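Local coordinates for spindle pole body-associated protein VIK1 (Candida glabrata, PDB 4GKP) that probably binds microtubules as the noncatalytic partner of the kinesin Kar3, the chain here being mainly its C-terminal motor homology domain, at residues Val71-Asp74 with Phe75-Arg79; Thr157-Leu161 with Asp162-Asp166. All blocks are in the same frame, centred on the assembly; numbering follows the deposited sequence.

Contact 1: residues Val71-Asp74 with Phe75-Arg79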
loop_
_atom_site.group_PDB
_atom_site.type_symbol
_atom_site.label_atom_id
_atom_site.label_comp_id
_atom_site.label_asym_id
_atom_site.label_seq_id
_atom_site.Cartn_x
_atom_site.Cartn_y
_atom_site.Cartn_z
ATOM N N VAL A 71 3.102 -7.381 11.437
ATOM C CA VAL A 71 2.788 -6.934 12.791
ATOM C C VAL A 71 1.790 -5.788 12.715
ATOM O O VAL A 71 0.790 -5.771 13.425
ATOM C CB VAL A 71 4.085 -6.537 13.560
ATOM C CG1 VAL A 71 3.788 -6.017 14.956
ATOM C CG2 VAL A 71 5.026 -7.723 13.613
ATOM N N TYR A 72 2.072 -4.848 11.822
ATOM C CA TYR A 72 1.167 -3.749 11.539
ATOM C C TYR A 72 -0.234 -4.254 11.203
ATOM O O TYR A 72 -1.195 -3.870 11.856
ATOM C CB TYR A 72 1.746 -2.922 10.396
ATOM C CG TYR A 72 0.799 -1.910 9.844
ATOM C CD1 TYR A 72 0.355 -0.850 10.623
ATOM C CD2 TYR A 72 0.333 -2.014 8.531
ATOM C CE1 TYR A 72 -0.512 0.106 10.103
ATOM C CE2 TYR A 72 -0.528 -1.071 8.009
ATOM C CZ TYR A 72 -0.950 -0.012 8.805
ATOM O OH TYR A 72 -1.820 0.926 8.284
ATOM N N ILE A 73 -0.337 -5.127 10.198
ATOM C CA ILE A 73 -1.614 -5.680 9.741
ATOM C C ILE A 73 -2.358 -6.398 10.858
ATOM O O ILE A 73 -3.539 -6.139 11.114
ATOM C CB ILE A 73 -1.416 -6.662 8.562
ATOM C CG1 ILE A 73 -0.952 -5.901 7.316
ATOM C CG2 ILE A 73 -2.701 -7.452 8.291
ATOM C CD1 ILE A 73 -0.749 -6.745 6.066
ATOM N N ASP A 74 -1.653 -7.313 11.509
ATOM C CA ASP A 74 -2.197 -8.077 12.606
ATOM C C ASP A 74 -2.724 -7.189 13.743
ATOM O O ASP A 74 -3.742 -7.511 14.364
ATOM C CB ASP A 74 -1.111 -9.003 13.140
ATOM C CG ASP A 74 -1.667 -10.284 13.665
ATOM O OD1 ASP A 74 -2.049 -11.142 12.840
ATOM O OD2 ASP A 74 -1.744 -10.427 14.900
ATOM N N PHE A 75 -2.045 -6.076 14.014
ATOM C CA PHE A 75 -2.415 -5.203 15.134
ATOM C C PHE A 75 -3.712 -4.452 14.798
ATOM O O PHE A 75 -4.617 -4.387 15.624
ATOM C CB PHE A 75 -1.255 -4.233 15.493
ATOM C CG PHE A 75 -1.417 -3.541 16.831
ATOM C CD1 PHE A 75 -1.187 -4.225 18.027
ATOM C CD2 PHE A 75 -1.794 -2.201 16.899
ATOM C CE1 PHE A 75 -1.351 -3.602 19.261
ATOM C CE2 PHE A 75 -1.949 -1.563 18.131
ATOM C CZ PHE A 75 -1.728 -2.265 19.316
ATOM N N CYS A 76 -3.806 -3.903 13.581
ATOM C CA CYS A 76 -5.034 -3.214 13.141
ATOM C C CYS A 76 -6.263 -4.153 13.174
ATOM O O CYS A 76 -7.333 -3.778 13.673
ATOM C CB CYS A 76 -4.857 -2.599 11.756
ATOM S SG CYS A 76 -3.632 -1.266 11.662
ATOM N N LEU A 77 -6.082 -5.374 12.678
ATOM C CA LEU A 77 -7.151 -6.387 12.686
ATOM C C LEU A 77 -7.646 -6.712 14.091
ATOM O O LEU A 77 -8.848 -6.597 14.377
ATOM C CB LEU A 77 -6.734 -7.653 11.924
ATOM C CG LEU A 77 -6.558 -7.470 10.401
ATOM C CD1 LEU A 77 -5.954 -8.716 9.779
ATOM C CD2 LEU A 77 -7.871 -7.082 9.700
ATOM N N LYS A 78 -6.720 -7.062 14.977
ATOM C CA LYS A 78 -7.064 -7.346 16.374
ATOM C C LYS A 78 -7.720 -6.164 17.069
ATOM O O LYS A 78 -8.669 -6.342 17.825
ATOM C CB LYS A 78 -5.845 -7.842 17.151
ATOM C CG LYS A 78 -5.358 -9.144 16.553
ATOM C CD LYS A 78 -4.527 -9.984 17.487
ATOM C CE LYS A 78 -4.611 -11.426 17.022
ATOM N NZ LYS A 78 -3.244 -12.005 17.014
ATOM N N ARG A 79 -7.233 -4.961 16.786
ATOM C CA ARG A 79 -7.876 -3.750 17.278
ATOM C C ARG A 79 -9.091 -3.284 16.480
ATOM O O ARG A 79 -9.665 -2.269 16.833
ATOM C CB ARG A 79 -6.873 -2.607 17.334
ATOM C CG ARG A 79 -6.078 -2.562 18.617
ATOM C CD ARG A 79 -5.059 -1.445 18.579
ATOM N NE ARG A 79 -5.663 -0.117 18.502
ATOM C CZ ARG A 79 -6.268 0.504 19.511
ATOM N NH1 ARG A 79 -6.392 -0.068 20.714
ATOM N NH2 ARG A 79 -6.764 1.705 19.307
#
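The carbonyl oxygen of Tyr72 takes two backbone donors from the next turn of the helix. Cys76 N reaches Tyr72 O at 3.1 Å in a nearly straight bond (N-H...O 170°), while Phe75 N adds only a weak, bent one. The main acceptor for Phe75 N is Val71 O, at 2.9 Å. Leu77 N to Ile73 O and Lys78 N to Asp74 O continue the i to i+4 pattern, giving the helical frame on which three pairs of side chains meet.

On the buried side, Tyr72 swings its ring anti to the backbone N (chi1 170°), and Cys76 turns SG back toward it. The sulfur lies 3.7 Å from Tyr72 CE1 and 4.3 Å from the ring centroid, obliquely placed, in a Cys sulfur-aromatic contact. One residue further along the helix, Ile73 and Leu77 run side by side in the same direction, with Ile73 CG2 touching Leu77 CD1 at 3.8 Å.

Towards the surface, Asp74 and Lys78 form a salt bridge: Lys78 NZ meets Asp74 OD2 at 3.0 Å on its syn side. Near its root the lysine chain passes Asp74 O, with CG 3.2 Å from that oxygen, and a bend at the last torsion (chi4 134°) sets NZ beside the carboxylate. The other carboxylate oxygen, OD1, is hydrogen-bonded to Tyr108 OH, so both oxygens are held and the carboxylate is probably hindered from rotating.

Helix 68-78 lies against the main sheet. Ile73, Cys76 and Leu77 all pack on Phe83 of strand 83-88, and Tyr72 OH reaches the backbone oxygen of Asn84 in the same strand. Tyr108, in the loop after helix 96-107, also touches Ile73 and Leu77.

Contact 2: residues Thr157-Leu161 with Asp162-Asp166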
loop_
_atom_site.group_PDB
_atom_site.type_symbol
_atom_site.label_atom_id
_atom_site.label_comp_id
_atom_site.label_asym_id
_atom_site.label_seq_id
_atom_site.Cartn_x
_atom_site.Cartn_y
_atom_site.Cartn_z
ATOM N N THR A 157 -17.352 -4.956 -8.853
ATOM C CA THR A 157 -17.414 -6.383 -8.593
ATOM C C THR A 157 -16.761 -6.798 -7.259
ATOM O O THR A 157 -15.624 -6.405 -6.949
ATOM C CB THR A 157 -16.718 -7.144 -9.744
ATOM O OG1 THR A 157 -17.190 -6.633 -11.004
ATOM C CG2 THR A 157 -16.949 -8.668 -9.659
ATOM N N LEU A 158 -17.476 -7.616 -6.490
ATOM C CA LEU A 158 -16.963 -8.075 -5.203
ATOM C C LEU A 158 -16.761 -9.579 -5.272
ATOM O O LEU A 158 -17.608 -10.295 -5.789
ATOM C CB LEU A 158 -17.926 -7.680 -4.074
ATOM C CG LEU A 158 -17.603 -8.091 -2.624
ATOM C CD1 LEU A 158 -18.128 -7.070 -1.626
ATOM C CD2 LEU A 158 -18.146 -9.485 -2.321
ATOM N N ILE A 159 -15.617 -10.044 -4.797
ATOM C CA ILE A 159 -15.375 -11.464 -4.642
ATOM C C ILE A 159 -14.938 -11.735 -3.201
ATOM O O ILE A 159 -14.508 -10.819 -2.494
ATOM C CB ILE A 159 -14.311 -12.021 -5.626
ATOM C CG1 ILE A 159 -12.905 -11.461 -5.338
ATOM C CG2 ILE A 159 -14.747 -11.828 -7.079
ATOM C CD1 ILE A 159 -11.796 -12.216 -6.050
ATOM N N THR A 160 -15.062 -12.982 -2.769
ATOM C CA THR A 160 -14.360 -13.419 -1.572
ATOM C C THR A 160 -13.025 -13.954 -2.023
ATOM O O THR A 160 -12.906 -14.492 -3.118
ATOM C CB THR A 160 -15.131 -14.515 -0.818
ATOM O OG1 THR A 160 -15.385 -15.616 -1.710
ATOM C CG2 THR A 160 -16.458 -13.958 -0.295
ATOM N N LEU A 161 -12.013 -13.810 -1.188
ATOM C CA LEU A 161 -10.664 -14.196 -1.590
ATOM C C LEU A 161 -10.500 -15.665 -1.987
ATOM O O LEU A 161 -9.640 -15.986 -2.815
ATOM C CB LEU A 161 -9.657 -13.857 -0.504
ATOM C CG LEU A 161 -9.351 -12.399 -0.235
ATOM C CD1 LEU A 161 -8.112 -12.371 0.646
ATOM C CD2 LEU A 161 -9.115 -11.634 -1.526
ATOM N N ASP A 162 -11.288 -16.561 -1.399
ATOM C CA ASP A 162 -11.200 -17.974 -1.794
ATOM C C ASP A 162 -11.729 -18.229 -3.218
ATOM O O ASP A 162 -11.552 -19.311 -3.764
ATOM C CB ASP A 162 -11.866 -18.899 -0.775
ATOM C CG ASP A 162 -13.343 -18.603 -0.585
ATOM O OD1 ASP A 162 -13.719 -17.410 -0.517
ATOM O OD2 ASP A 162 -14.131 -19.579 -0.478
ATOM N N GLU A 163 -12.357 -17.225 -3.826
ATOM C CA GLU A 163 -12.766 -17.337 -5.216
ATOM C C GLU A 163 -11.578 -17.226 -6.175
ATOM O O GLU A 163 -11.703 -17.566 -7.348
ATOM C CB GLU A 163 -13.848 -16.304 -5.566
ATOM C CG GLU A 163 -15.217 -16.646 -5.006
ATOM C CD GLU A 163 -16.238 -15.595 -5.345
ATOM O OE1 GLU A 163 -16.989 -15.810 -6.309
ATOM O OE2 GLU A 163 -16.272 -14.543 -4.683
ATOM N N ILE A 164 -10.437 -16.741 -5.688
ATOM C CA ILE A 164 -9.219 -16.721 -6.502
ATOM C C ILE A 164 -8.639 -18.136 -6.588
ATOM O O ILE A 164 -8.231 -18.723 -5.578
ATOM C CB ILE A 164 -8.158 -15.706 -6.010
ATOM C CG1 ILE A 164 -8.810 -14.379 -5.631
ATOM C CG2 ILE A 164 -7.136 -15.430 -7.108
ATOM C CD1 ILE A 164 -8.019 -13.572 -4.628
ATOM N N THR A 165 -8.646 -18.672 -7.807
ATOM C CA THR A 165 -8.148 -20.009 -8.114
ATOM C C THR A 165 -7.194 -19.904 -9.310
ATOM O O THR A 165 -7.089 -18.837 -9.928
ATOM C CB THR A 165 -9.308 -20.974 -8.437
ATOM N N ASP A 166 -6.504 -21.001 -9.634
ATOM C CA ASP A 166 -5.522 -21.033 -10.736
ATOM C C ASP A 166 -6.038 -20.432 -12.054
ATOM O O ASP A 166 -5.247 -19.951 -12.868
ATOM C CB ASP A 166 -4.996 -22.458 -10.964
#
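Thr160 holds OG1 between its backbone N and carbonyl carbon (chi1 56°), and Asp162 places its carboxylate the same way (chi1 60°), bringing the two groups alongside each other. Thr160 OG1 donates to Asp162 OD1 at 2.7 Å, arriving on the syn side but well out of the carboxylate plane. Glu163 instead stretches back along the turn, crossing Thr160 at a slant. Its OE2 accepts the backbone N of Thr160 at 2.8 Å through the anti lone pair, and lies 3.3 Å from Ile159 CB. In return Glu163 N binds Thr160 O at 2.9 Å, from above the carbonyl plane, making the bonds reciprocal.

Ile164 N closes on Leu161 O at 3.1 Å. On the side facing helix 96-107, Ile164 CD1 rests on Leu161 CD2, side by side, while Ile159 CD1 meets Ile164 CG1 at 3.7 Å nearly at right angles. Leu161 is buried against that helix and strand 112-121. The return of the Glu163 carboxylate to Thr160 N resembles one half of a capping box, and two successive i to i+3 backbone bonds mark a short 3-10 turn, leading the chain out of strand 159-160 of the kinesin motor-like fold.

In the fold
Contact 1 comes first along the chain and contact 2 follows in series; their centres are 23 Å apart, and their nearest atoms, about 10 Å apart, do not touch. Contact 1 belongs to helix 68-78, packed against strand 83-88, whereas contact 2 takes in strand 159-160, paired antiparallel with strand 112-121, and the turn after it. Strands 83-88 and 159-160 belong to one mixed sheet, linked through strands 201-208, 183-192 and 112-121. Helix 96-107 gives a second connection: its side chains meet Leu161 and Ile164, and the loop after it carries Tyr108 to contact 1. The two contacts thus mark separate regions of one motor homology domain, one partly buried and the other at its surface.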